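Local coordinates for Cys-Gly metallodipeptidase DUG1 (Saccharomyces cerevisiae, PDB 4G1P), which hydrolyses the dipeptide Cys-Gly as a metal-dependent peptidase of the M20A family and is the catalytic component of the complex that degrades glutathione, at residues C166-E171 with L176-L181; G67-P72 with L78-V83; L98-Y103 with L427-A432. All blocks are in the same frame, centred on the assembly; numbering follows the deposited sequence.

Contact 1 (C166-E171 with L176-L181). With GLY (glycine), chain D.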
ATOM      1  N   CYS A 166      35.312   4.818   0.808  1.00 20.02           N
ATOM      2  CA  CYS A 166      34.503   3.667   0.446  1.00 18.83           C
ATOM      3  C   CYS A 166      33.010   4.054   0.514  1.00 19.27           C
ATOM      4  O   CYS A 166      32.361   3.918   1.547  1.00 18.28           O
ATOM      5  CB  CYS A 166      34.831   2.480   1.361  1.00 15.11           C
ATOM      6  SG  CYS A 166      33.870   0.983   0.999  1.00 22.46           S
ATOM      7  N   PHE A 167      32.486   4.565  -0.594  1.00 21.70           N
ATOM      8  CA  PHE A 167      31.119   5.088  -0.660  1.00 20.71           C
ATOM      9  C   PHE A 167      30.210   4.152  -1.468  1.00 20.30           C
ATOM     10  O   PHE A 167      30.418   3.959  -2.669  1.00 22.33           O
ATOM     11  CB  PHE A 167      31.125   6.480  -1.306  1.00 18.22           C
ATOM     12  CG  PHE A 167      31.871   7.534  -0.512  1.00 19.82           C
ATOM     13  CD1 PHE A 167      31.986   7.446   0.869  1.00 21.87           C
ATOM     14  CD2 PHE A 167      32.441   8.636  -1.155  1.00 22.82           C
ATOM     15  CE1 PHE A 167      32.671   8.434   1.603  1.00 18.54           C
ATOM     16  CE2 PHE A 167      33.128   9.635  -0.433  1.00 17.50           C
ATOM     17  CZ  PHE A 167      33.235   9.535   0.947  1.00 17.01           C
ATOM     18  N   GLU A 168      29.212   3.557  -0.822  1.00 17.76           N
ATOM     19  CA  GLU A 168      28.325   2.627  -1.525  1.00 20.67           C
ATOM     20  C   GLU A 168      27.014   3.309  -1.862  1.00 21.25           C
ATOM     21  O   GLU A 168      26.750   4.416  -1.386  1.00 19.94           O
ATOM     22  CB  GLU A 168      28.042   1.364  -0.696  1.00 21.59           C
ATOM     23  CG  GLU A 168      27.156   1.614   0.527  1.00 21.53           C
ATOM     24  CD  GLU A 168      26.419   0.372   1.000  1.00 21.34           C
ATOM     25  OE1 GLU A 168      25.980  -0.428   0.152  1.00 21.62           O
ATOM     26  OE2 GLU A 168      26.275   0.196   2.224  1.00 20.38           O
ATOM     27  N   GLY A 169      26.196   2.635  -2.671  1.00 21.23           N
ATOM     28  CA  GLY A 169      24.900   3.151  -3.079  1.00 19.10           C
ATOM     29  C   GLY A 169      23.780   2.135  -2.899  1.00 22.28           C
ATOM     30  O   GLY A 169      22.768   2.166  -3.611  1.00 18.29           O
ATOM     31  N   MET A 170      23.953   1.231  -1.939  1.00 19.00           N
ATOM     32  CA  MET A 170      22.916   0.259  -1.629  1.00 19.02           C
ATOM     33  C   MET A 170      22.603   0.228  -0.139  1.00 22.40           C
ATOM     34  O   MET A 170      22.013  -0.736   0.349  1.00 22.30           O
ATOM     35  CB  MET A 170      23.317  -1.147  -2.097  1.00 21.38           C
ATOM     36  CG  MET A 170      23.119  -1.416  -3.589  1.00 23.12           C
ATOM     37  SD  MET A 170      21.397  -1.324  -4.120  1.00 23.86           S
ATOM     38  CE  MET A 170      20.772  -2.913  -3.616  1.00 27.24           C
ATOM     39  N   GLU A 171      22.988   1.270   0.592  1.00 21.25           N
ATOM     40  CA  GLU A 171      22.813   1.235   2.046  1.00 23.62           C
ATOM     41  C   GLU A 171      21.344   1.161   2.446  1.00 21.63           C
ATOM     42  O   GLU A 171      20.994   0.472   3.397  1.00 23.22           O
ATOM     43  CB  GLU A 171      23.491   2.420   2.725  1.00 19.80           C
ATOM     44  CG  GLU A 171      23.854   2.196   4.187  1.00 24.27           C
ATOM     45  CD  GLU A 171      22.791   2.695   5.172  1.00 29.14           C
ATOM     46  OE1 GLU A 171      21.705   3.143   4.732  1.00 25.33           O
ATOM     47  OE2 GLU A 171      23.051   2.633   6.400  1.00 28.24           O
ATOM     48  N   LEU A 176      23.907  -4.589  -0.231  1.00 25.64           N
ATOM     49  CA  LEU A 176      24.176  -5.843  -0.927  1.00 26.72           C
ATOM     50  C   LEU A 176      25.593  -5.951  -1.461  1.00 26.72           C
ATOM     51  O   LEU A 176      26.074  -5.048  -2.141  1.00 25.61           O
ATOM     52  CB  LEU A 176      23.184  -6.036  -2.088  1.00 22.48           C
ATOM     53  CG  LEU A 176      21.705  -6.093  -1.698  1.00 25.84           C
ATOM     54  CD1 LEU A 176      20.775  -6.438  -2.876  1.00 25.72           C
ATOM     55  CD2 LEU A 176      21.510  -7.051  -0.561  1.00 19.15           C
ATOM     56  N   LYS A 177      26.242  -7.072  -1.146  1.00 29.39           N
ATOM     57  CA  LYS A 177      27.526  -7.465  -1.736  1.00 31.49           C
ATOM     58  C   LYS A 177      28.737  -6.664  -1.231  1.00 30.36           C
ATOM     59  O   LYS A 177      29.876  -7.011  -1.532  1.00 29.74           O
ATOM     60  CB  LYS A 177      27.450  -7.434  -3.271  1.00 27.20           C
ATOM     61  CG  LYS A 177      26.303  -8.234  -3.848  1.00 33.38           C
ATOM     62  CD  LYS A 177      26.692  -9.676  -4.084  1.00 40.28           C
ATOM     63  CE  LYS A 177      27.632  -9.804  -5.272  1.00 38.92           C
ATOM     64  NZ  LYS A 177      28.254 -11.159  -5.357  1.00 49.32           N
ATOM     65  N   LEU A 178      28.483  -5.600  -0.473  1.00 29.41           N
ATOM     66  CA  LEU A 178      29.552  -4.741   0.037  1.00 32.18           C
ATOM     67  C   LEU A 178      30.445  -5.514   1.005  1.00 33.80           C
ATOM     68  O   LEU A 178      31.681  -5.393   0.976  1.00 28.11           O
ATOM     69  CB  LEU A 178      28.961  -3.516   0.737  1.00 26.29           C
ATOM     70  CG  LEU A 178      29.960  -2.552   1.386  1.00 25.09           C
ATOM     71  CD1 LEU A 178      30.949  -1.982   0.382  1.00 20.35           C
ATOM     72  CD2 LEU A 178      29.218  -1.442   2.092  1.00 25.35           C
ATOM     73  N   ASP A 179      29.778  -6.285   1.865  1.00 35.77           N
ATOM     74  CA  ASP A 179      30.388  -7.250   2.772  1.00 32.05           C
ATOM     75  C   ASP A 179      31.555  -7.988   2.119  1.00 32.60           C
ATOM     76  O   ASP A 179      32.691  -7.929   2.594  1.00 30.02           O
ATOM     77  CB  ASP A 179      29.320  -8.262   3.184  1.00 32.59           C
ATOM     78  CG  ASP A 179      29.716  -9.068   4.393  1.00 48.13           C
ATOM     79  OD1 ASP A 179      30.532  -8.561   5.193  1.00 51.68           O
ATOM     80  OD2 ASP A 179      29.210 -10.205   4.552  1.00 54.34           O
ATOM     81  N   GLU A 180      31.263  -8.676   1.019  1.00 31.88           N
ATOM     82  CA  GLU A 180      32.277  -9.422   0.291  1.00 31.63           C
ATOM     83  C   GLU A 180      33.402  -8.528  -0.195  1.00 34.77           C
ATOM     84  O   GLU A 180      34.578  -8.919  -0.157  1.00 34.39           O
ATOM     85  CB  GLU A 180      31.659 -10.143  -0.896  1.00 33.60           C
ATOM     86  CG  GLU A 180      30.547 -11.086  -0.518  1.00 40.50           C
ATOM     87  CD  GLU A 180      29.689 -11.467  -1.714  1.00 53.19           C
ATOM     88  OE1 GLU A 180      30.259 -11.853  -2.760  1.00 52.03           O
ATOM     89  OE2 GLU A 180      28.444 -11.370  -1.607  1.00 53.66           O
ATOM     90  N   LEU A 181      33.047  -7.329  -0.648  1.00 32.28           N
ATOM     91  CA  LEU A 181      34.043  -6.411  -1.186  1.00 30.20           C
ATOM     92  C   LEU A 181      35.108  -6.053  -0.159  1.00 31.06           C
ATOM     93  O   LEU A 181      36.300  -6.060  -0.457  1.00 32.04           O
ATOM     94  CB  LEU A 181      33.391  -5.140  -1.715  1.00 24.90           C
ATOM     95  CG  LEU A 181      34.426  -4.187  -2.309  1.00 26.20           C
ATOM     96  CD1 LEU A 181      35.235  -4.908  -3.377  1.00 25.53           C
ATOM     97  CD2 LEU A 181      33.772  -2.933  -2.875  1.00 27.52           C
TER
HETATM   98  N   GLY D 503      19.206   4.726   8.292  1.00 20.01           N
HETATM   99  CA  GLY D 503      19.870   4.005   7.224  1.00 20.23           C
HETATM  100  C   GLY D 503      19.595   2.552   7.499  1.00 30.28           C
HETATM  101  O   GLY D 503      20.467   1.813   7.947  1.00 32.61           O
HETATM  102  O   HOH W   1      26.621  -2.050  -1.888  1.00 26.91           O
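The carboxylate of Glu168 lies with one face under methyl CD2 of Leu178, which sits 3.5 Å from Glu168 CD. The two side chains cross at about a right angle. A weak bond from Met170 N comes to OE1 from the side opposite that methyl. The second flat group, the carboxylate of Glu171, borders the bound glycine. Glycine CA lies close to its plane, beyond the oxygens, while glycine O stands clearly out of that plane, 3.1 Å from Glu171 OE2. Tyr100 and Ser175 both hydrogen-bond to Glu168 OE2. A water donates to Glu168 OE1 over 2.7 Å and also to the carbonyl O of Leu176, so it ties the strand end to the loop just before the helix. This buried carboxylate thus has partners on both oxygens. Its chi1 of 70° lays the extended chain across Leu178. The segments form a beta-alpha unit of the catalytic domain: strand 162-168 runs through a loop into helix 178-185, with Lys177 as N-cap. Apolar contacts lie on both sides of Glu168. Cys166 SG meets Leu178 CD1 at 4.2 Å, and the bent chain of Met170 brings CE to 3.6 Å from Leu176 CD1. The loop also carries Glu171, probably the proton acceptor of the active site. Its side chain leaves the backbone away from residues 176-181. An alanine here removes the carboxylate, which would probably open a gap beside the glycine and leave the site without its likely proton acceptor. Asp104, an active-site residue by similarity, accepts the backbone N-H of Glu171.

Contact 2 (G67-P72 with L78-V83)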
ATOM      1  N   GLY A  67      28.375  -6.305  -9.134  1.00 32.70           N
ATOM      2  CA  GLY A  67      27.765  -7.278 -10.017  1.00 33.20           C
ATOM      3  C   GLY A  67      26.299  -6.985 -10.262  1.00 40.87           C
ATOM      4  O   GLY A  67      25.862  -5.841 -10.172  1.00 35.66           O
ATOM      5  N   ILE A  68      25.539  -8.027 -10.576  1.00 43.98           N
ATOM      6  CA  ILE A  68      24.114  -7.880 -10.839  1.00 39.24           C
ATOM      7  C   ILE A  68      23.299  -8.067  -9.566  1.00 47.99           C
ATOM      8  O   ILE A  68      23.600  -8.933  -8.746  1.00 49.40           O
ATOM      9  CB  ILE A  68      23.628  -8.886 -11.897  1.00 34.11           C
ATOM     10  CG1 ILE A  68      24.306  -8.622 -13.241  1.00 34.57           C
ATOM     11  CG2 ILE A  68      22.117  -8.820 -12.037  1.00 35.69           C
ATOM     12  CD1 ILE A  68      24.318  -7.167 -13.647  1.00 33.00           C
ATOM     13  N   GLN A  69      22.265  -7.250  -9.407  1.00 43.63           N
ATOM     14  CA  GLN A  69      21.389  -7.340  -8.247  1.00 49.70           C
ATOM     15  C   GLN A  69      20.918  -8.776  -8.036  1.00 50.86           C
ATOM     16  O   GLN A  69      20.350  -9.391  -8.936  1.00 45.95           O
ATOM     17  CB  GLN A  69      20.186  -6.413  -8.419  1.00 40.40           C
ATOM     18  CG  GLN A  69      20.172  -5.227  -7.472  1.00 37.62           C
ATOM     19  CD  GLN A  69      18.958  -5.223  -6.571  1.00 35.36           C
ATOM     20  OE1 GLN A  69      18.227  -4.239  -6.502  1.00 34.90           O
ATOM     21  NE2 GLN A  69      18.736  -6.330  -5.873  1.00 34.91           N
ATOM     22  N   PRO A  70      21.162  -9.307  -6.843  1.00 50.14           N
ATOM     23  CA  PRO A  70      20.787 -10.689  -6.537  1.00 58.42           C
ATOM     24  C   PRO A  70      20.073 -10.814  -5.198  1.00 61.47           C
ATOM     25  O   PRO A  70      19.299  -9.937  -4.820  1.00 62.31           O
ATOM     26  CB  PRO A  70      22.137 -11.393  -6.464  1.00 60.55           C
ATOM     27  CG  PRO A  70      23.066 -10.341  -5.955  1.00 54.84           C
ATOM     28  CD  PRO A  70      22.545  -9.010  -6.429  1.00 47.05           C
ATOM     29  N   PRO A  71      20.340 -11.905  -4.492  1.00 69.51           N
ATOM     30  CA  PRO A  71      19.748 -12.144  -3.179  1.00 67.67           C
ATOM     31  C   PRO A  71      18.358 -12.766  -3.285  1.00 69.11           C
ATOM     32  O   PRO A  71      18.171 -13.778  -3.959  1.00 61.10           O
ATOM     33  CB  PRO A  71      19.699 -10.854  -2.375  1.00 56.49           C
ATOM     34  N   PRO A  72      17.386 -12.156  -2.610  1.00 73.03           N
ATOM     35  CA  PRO A  72      16.004 -12.648  -2.643  1.00 62.28           C
ATOM     36  C   PRO A  72      15.050 -11.649  -3.291  1.00 61.32           C
ATOM     37  O   PRO A  72      15.331 -10.452  -3.285  1.00 55.20           O
ATOM     38  CB  PRO A  72      15.662 -12.823  -1.162  1.00 60.27           C
ATOM     39  CG  PRO A  72      16.557 -11.867  -0.452  1.00 55.10           C
ATOM     40  CD  PRO A  72      17.835 -11.860  -1.237  1.00 64.11           C
ATOM     41  N   LEU A  78      19.551  -6.050 -13.376  1.00 32.16           N
ATOM     42  CA  LEU A  78      19.961  -4.697 -13.076  1.00 32.91           C
ATOM     43  C   LEU A  78      21.338  -4.737 -12.401  1.00 31.61           C
ATOM     44  O   LEU A  78      21.534  -5.496 -11.450  1.00 34.79           O
ATOM     45  CB  LEU A  78      18.930  -4.109 -12.119  1.00 34.12           C
ATOM     46  CG  LEU A  78      18.688  -2.609 -12.063  1.00 33.01           C
ATOM     47  CD1 LEU A  78      18.184  -2.095 -13.398  1.00 27.39           C
ATOM     48  CD2 LEU A  78      17.656  -2.370 -10.991  1.00 35.69           C
ATOM     49  N   SER A  79      22.295  -3.948 -12.885  1.00 22.98           N
ATOM     50  CA  SER A  79      23.583  -3.861 -12.199  1.00 25.01           C
ATOM     51  C   SER A  79      23.402  -3.126 -10.872  1.00 25.94           C
ATOM     52  O   SER A  79      22.513  -2.297 -10.738  1.00 24.69           O
ATOM     53  CB  SER A  79      24.623  -3.125 -13.045  1.00 23.41           C
ATOM     54  OG  SER A  79      24.783  -3.706 -14.325  1.00 25.50           O
ATOM     55  N   LEU A  80      24.240  -3.431  -9.890  1.00 27.60           N
ATOM     56  CA  LEU A  80      24.213  -2.723  -8.612  1.00 26.37           C
ATOM     57  C   LEU A  80      24.933  -1.386  -8.747  1.00 23.59           C
ATOM     58  O   LEU A  80      25.818  -1.256  -9.591  1.00 22.38           O
ATOM     59  CB  LEU A  80      24.889  -3.567  -7.522  1.00 27.16           C
ATOM     60  CG  LEU A  80      24.129  -4.821  -7.084  1.00 31.06           C
ATOM     61  CD1 LEU A  80      25.084  -5.860  -6.537  1.00 28.59           C
ATOM     62  CD2 LEU A  80      23.049  -4.492  -6.064  1.00 26.63           C
ATOM     63  N   PRO A  81      24.552  -0.390  -7.921  1.00 25.45           N
ATOM     64  CA  PRO A  81      25.298   0.875  -7.807  1.00 20.24           C
ATOM     65  C   PRO A  81      26.735   0.567  -7.451  1.00 21.02           C
ATOM     66  O   PRO A  81      26.953  -0.294  -6.610  1.00 20.73           O
ATOM     67  CB  PRO A  81      24.639   1.567  -6.616  1.00 18.73           C
ATOM     68  CG  PRO A  81      23.291   0.977  -6.516  1.00 21.13           C
ATOM     69  CD  PRO A  81      23.384  -0.430  -7.022  1.00 23.38           C
ATOM     70  N   PRO A  82      27.701   1.243  -8.086  1.00 21.80           N
ATOM     71  CA  PRO A  82      29.132   0.995  -7.861  1.00 21.59           C
ATOM     72  C   PRO A  82      29.594   1.457  -6.481  1.00 21.60           C
ATOM     73  O   PRO A  82      29.079   2.460  -6.004  1.00 23.78           O
ATOM     74  CB  PRO A  82      29.798   1.863  -8.933  1.00 21.74           C
ATOM     75  CG  PRO A  82      28.821   2.939  -9.195  1.00 18.91           C
ATOM     76  CD  PRO A  82      27.479   2.301  -9.082  1.00 19.41           C
ATOM     77  N   VAL A  83      30.522   0.747  -5.843  1.00 19.47           N
ATOM     78  CA  VAL A  83      31.093   1.252  -4.600  1.00 22.86           C
ATOM     79  C   VAL A  83      32.249   2.114  -5.022  1.00 25.22           C
ATOM     80  O   VAL A  83      32.980   1.745  -5.940  1.00 28.59           O
ATOM     81  CB  VAL A  83      31.606   0.152  -3.652  1.00 21.78           C
ATOM     82  CG1 VAL A  83      32.257   0.781  -2.442  1.00 18.84           C
ATOM     83  CG2 VAL A  83      30.475  -0.718  -3.196  1.00 21.77           C
TER
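Ile68 and Ser79 face each other as a non-hydrogen-bonded antiparallel pair, with CA atoms 4.3 Å apart. The main-chain bonds lie to either side of this pair. Leu80 N donates to Gly67 O at 2.9 Å, and Gln69 N donates to Leu78 O at 2.8 Å. Both are close to straight, with N-H...O angles of 167° and 170°. They make a single beta bridge inside the long loop that joins strand 61-64 to strand 83-88. Gly67 has backbone angles that would press a CB against the carbonyl oxygen of the preceding residue, so glycine suits this position.

Apolar packing centres on Leu80. Its chi1 of -70° sets CG near Gly67 O and Gln69 N and carries CD2 to CG of Gln69. The aliphatic part of Gln69 crosses the leucine at about a right angle.

Ile68 makes van der Waals contacts with polar atoms instead. Its CG2 lies near the carbonyl O of Leu78, and its CD1 is 3.6 Å from Ser79 OG.

Polar links beyond the segments lead mainly to Arg39. It hydrogen-bonds to Ser79 O and weakly to Gln69 OE1, which ties both sides of the bridge to helix 39-55.

The directional bonds across the bridge are all main chain to main chain. Register is therefore set by the peptide groups, while the side chains add packing, with Leu80 buried and Ile68 exposed.

Contact 3 (L98-Y103 with L427-A432)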
ATOM      1  N   LEU A  98      40.246   5.342   6.625  1.00 23.36           N
ATOM      2  CA  LEU A  98      39.204   5.001   5.668  1.00 21.38           C
ATOM      3  C   LEU A  98      37.898   5.613   6.146  1.00 23.35           C
ATOM      4  O   LEU A  98      37.487   5.407   7.304  1.00 20.45           O
ATOM      5  CB  LEU A  98      39.068   3.484   5.532  1.00 21.84           C
ATOM      6  CG  LEU A  98      37.888   2.949   4.713  1.00 21.72           C
ATOM      7  CD1 LEU A  98      37.844   3.631   3.383  1.00 26.02           C
ATOM      8  CD2 LEU A  98      38.020   1.467   4.487  1.00 19.23           C
ATOM      9  N   VAL A  99      37.261   6.388   5.268  1.00 19.30           N
ATOM     10  CA  VAL A  99      35.923   6.891   5.561  1.00 17.48           C
ATOM     11  C   VAL A  99      34.887   6.235   4.669  1.00 16.97           C
ATOM     12  O   VAL A  99      35.083   6.092   3.460  1.00 17.82           O
ATOM     13  CB  VAL A  99      35.816   8.436   5.475  1.00 16.50           C
ATOM     14  CG1 VAL A  99      36.675   9.079   6.543  1.00 19.21           C
ATOM     15  CG2 VAL A  99      36.198   8.945   4.088  1.00 17.03           C
ATOM     16  N   TYR A 100      33.785   5.833   5.290  1.00 18.43           N
ATOM     17  CA  TYR A 100      32.669   5.198   4.599  1.00 16.04           C
ATOM     18  C   TYR A 100      31.400   6.022   4.756  1.00 20.16           C
ATOM     19  O   TYR A 100      31.158   6.619   5.818  1.00 19.18           O
ATOM     20  CB  TYR A 100      32.431   3.815   5.183  1.00 15.89           C
ATOM     21  CG  TYR A 100      31.046   3.259   4.942  1.00 18.88           C
ATOM     22  CD1 TYR A 100      29.986   3.562   5.801  1.00 18.46           C
ATOM     23  CD2 TYR A 100      30.803   2.405   3.878  1.00 18.03           C
ATOM     24  CE1 TYR A 100      28.730   3.065   5.578  1.00 19.04           C
ATOM     25  CE2 TYR A 100      29.553   1.888   3.660  1.00 19.07           C
ATOM     26  CZ  TYR A 100      28.521   2.220   4.509  1.00 18.83           C
ATOM     27  OH  TYR A 100      27.280   1.699   4.285  1.00 18.67           O
ATOM     28  N   GLY A 101      30.582   6.018   3.705  1.00 19.21           N
ATOM     29  CA  GLY A 101      29.268   6.637   3.715  1.00 15.42           C
ATOM     30  C   GLY A 101      28.440   6.069   2.574  1.00 20.07           C
ATOM     31  O   GLY A 101      28.859   5.130   1.889  1.00 21.97           O
ATOM     32  N   HIS A 102      27.263   6.626   2.344  1.00 15.44           N
ATOM     33  CA  HIS A 102      26.440   6.097   1.275  1.00 16.74           C
ATOM     34  C   HIS A 102      25.699   7.169   0.514  1.00 17.84           C
ATOM     35  O   HIS A 102      25.179   8.129   1.096  1.00 15.33           O
ATOM     36  CB  HIS A 102      25.485   5.014   1.785  1.00 18.05           C
ATOM     37  CG  HIS A 102      24.394   5.512   2.686  1.00 21.06           C
ATOM     38  ND1 HIS A 102      23.179   5.959   2.209  1.00 16.45           N
ATOM     39  CD2 HIS A 102      24.313   5.574   4.039  1.00 20.30           C
ATOM     40  CE1 HIS A 102      22.410   6.303   3.230  1.00 17.69           C
ATOM     41  NE2 HIS A 102      23.074   6.075   4.351  1.00 18.18           N
ATOM     42  N   TYR A 103      25.647   6.990  -0.799  1.00 16.42           N
ATOM     43  CA  TYR A 103      25.089   8.010  -1.665  1.00 14.66           C
ATOM     44  C   TYR A 103      23.677   7.735  -2.175  1.00 16.18           C
ATOM     45  O   TYR A 103      23.098   8.591  -2.839  1.00 19.05           O
ATOM     46  CB  TYR A 103      26.027   8.290  -2.822  1.00 12.88           C
ATOM     47  CG  TYR A 103      26.302   7.121  -3.732  1.00 18.14           C
ATOM     48  CD1 TYR A 103      25.391   6.753  -4.718  1.00 16.54           C
ATOM     49  CD2 TYR A 103      27.503   6.406  -3.646  1.00 17.72           C
ATOM     50  CE1 TYR A 103      25.646   5.687  -5.579  1.00 16.96           C
ATOM     51  CE2 TYR A 103      27.767   5.348  -4.504  1.00 18.75           C
ATOM     52  CZ  TYR A 103      26.829   4.996  -5.474  1.00 19.30           C
ATOM     53  OH  TYR A 103      27.073   3.954  -6.337  1.00 18.44           O
ATOM     54  N   LEU A 427      30.616  -3.606  11.543  1.00 26.76           N
ATOM     55  CA  LEU A 427      31.302  -4.765  12.094  1.00 23.51           C
ATOM     56  C   LEU A 427      32.247  -5.399  11.087  1.00 28.11           C
ATOM     57  O   LEU A 427      33.337  -5.850  11.453  1.00 29.06           O
ATOM     58  CB  LEU A 427      30.298  -5.803  12.567  1.00 23.95           C
ATOM     59  CG  LEU A 427      30.838  -6.922  13.450  1.00 29.67           C
ATOM     60  CD1 LEU A 427      31.737  -6.382  14.567  1.00 26.32           C
ATOM     61  CD2 LEU A 427      29.666  -7.674  14.034  1.00 25.12           C
ATOM     62  N   THR A 428      31.832  -5.434   9.823  1.00 23.75           N
ATOM     63  CA  THR A 428      32.685  -5.970   8.772  1.00 22.74           C
ATOM     64  C   THR A 428      33.960  -5.144   8.629  1.00 25.48           C
ATOM     65  O   THR A 428      35.028  -5.694   8.400  1.00 29.46           O
ATOM     66  CB  THR A 428      31.954  -6.082   7.421  1.00 27.78           C
ATOM     67  OG1 THR A 428      30.894  -7.034   7.531  1.00 28.85           O
ATOM     68  CG2 THR A 428      32.898  -6.559   6.339  1.00 28.20           C
ATOM     69  N   PHE A 429      33.874  -3.828   8.788  1.00 25.65           N
ATOM     70  CA  PHE A 429      35.098  -3.028   8.738  1.00 27.10           C
ATOM     71  C   PHE A 429      36.032  -3.396   9.884  1.00 27.38           C
ATOM     72  O   PHE A 429      37.235  -3.647   9.684  1.00 25.11           O
ATOM     73  CB  PHE A 429      34.799  -1.531   8.742  1.00 21.04           C
ATOM     74  CG  PHE A 429      34.462  -0.982   7.380  1.00 25.43           C
ATOM     75  CD1 PHE A 429      35.373  -1.063   6.342  1.00 22.89           C
ATOM     76  CD2 PHE A 429      33.239  -0.364   7.140  1.00 22.93           C
ATOM     77  CE1 PHE A 429      35.058  -0.553   5.088  1.00 21.64           C
ATOM     78  CE2 PHE A 429      32.936   0.151   5.891  1.00 17.54           C
ATOM     79  CZ  PHE A 429      33.840   0.051   4.869  1.00 15.86           C
ATOM     80  N   GLN A 430      35.465  -3.458  11.081  1.00 24.46           N
ATOM     81  CA  GLN A 430      36.261  -3.726  12.264  1.00 28.13           C
ATOM     82  C   GLN A 430      36.985  -5.052  12.168  1.00 26.85           C
ATOM     83  O   GLN A 430      38.189  -5.100  12.309  1.00 29.04           O
ATOM     84  CB  GLN A 430      35.392  -3.715  13.501  1.00 29.73           C
ATOM     85  CG  GLN A 430      36.124  -4.134  14.735  1.00 23.63           C
ATOM     86  CD  GLN A 430      35.208  -4.161  15.928  1.00 27.60           C
ATOM     87  OE1 GLN A 430      35.010  -3.140  16.586  1.00 27.08           O
ATOM     88  NE2 GLN A 430      34.623  -5.327  16.209  1.00 23.09           N
ATOM     89  N   ASP A 431      36.246  -6.117  11.894  1.00 27.37           N
ATOM     90  CA  ASP A 431      36.809  -7.459  11.853  1.00 28.00           C
ATOM     91  C   ASP A 431      37.702  -7.733  10.645  1.00 33.01           C
ATOM     92  O   ASP A 431      38.796  -8.272  10.798  1.00 36.75           O
ATOM     93  CB  ASP A 431      35.698  -8.503  11.921  1.00 28.18           C
ATOM     94  CG  ASP A 431      35.018  -8.545  13.281  1.00 34.81           C
ATOM     95  OD1 ASP A 431      35.389  -7.743  14.176  1.00 35.56           O
ATOM     96  OD2 ASP A 431      34.101  -9.380  13.450  1.00 33.75           O
ATOM     97  N   ALA A 432      37.245  -7.370   9.449  1.00 27.74           N
ATOM     98  CA  ALA A 432      37.998  -7.666   8.239  1.00 22.20           C
ATOM     99  C   ALA A 432      39.318  -6.907   8.163  1.00 32.57           C
ATOM    100  O   ALA A 432      40.315  -7.433   7.665  1.00 33.90           O
ATOM    101  CB  ALA A 432      37.160  -7.383   7.002  1.00 25.85           C
TER
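Phe429 points its ring edge at the face of Tyr100 in an offset edge-to-face pair. The ring centroids are 5.6 Å apart and the planes meet at 63°. Phe429 CE2 makes the closest approach to Tyr100, 3.7 Å from its CD2, and CZ lies near Tyr100 CB. Tyr100 holds its CG roughly anti to the backbone N (chi1 159°), which swings the ring across the front of Phe429, so that its CB-CG-CD2 end meets the phenyl edge. Leu98, two residues earlier on the same side of the strand, meets the phenyl ring at CE1, while Tyr100 meets it at CE2 and CZ. Methyl CD2 of Leu98 is 3.6 Å from Phe429 CE1. Each partner crosses Phe429 at about a right angle. The contact is wholly apolar and buried.

The strand carries on to His102, a probable zinc ligand, and the side chain of Tyr100 is about 8 Å from a bound zinc ion. The packing joins helix 426-433, from late in the sequence, to strand 96-102 of the catalytic-domain sheet. This strand runs between its parallel neighbours 162-168 and 195-198. Helix 178-185 lies alongside, with Leu178 against Tyr100 and Ile182 against Phe429.

Overall arrangement
Contacts 1 and 3 are buried and use neighbouring strands of one sheet, 162-168 and 96-102, each with a helix packed against it. Contact 2 lies at the surface in a loop and involves no regular helix or strand beyond Val83. Chemistry follows place. Contact 3 is apolar and aromatic, contact 1 mixes packing with a hydrogen-bonded buried acid, and contact 2 rests on main-chain bonds. Contacts 1 and 3 are joined by bonds from Glu168 to Tyr100 and from Asp179 to Thr428. Contact 2 touches contact 1 through Pro81 on Met170, and contact 3 through a probable hydrogen bond between Pro82 O and Tyr103 OH. Contact 1 is nested inside the loop closed by contact 3.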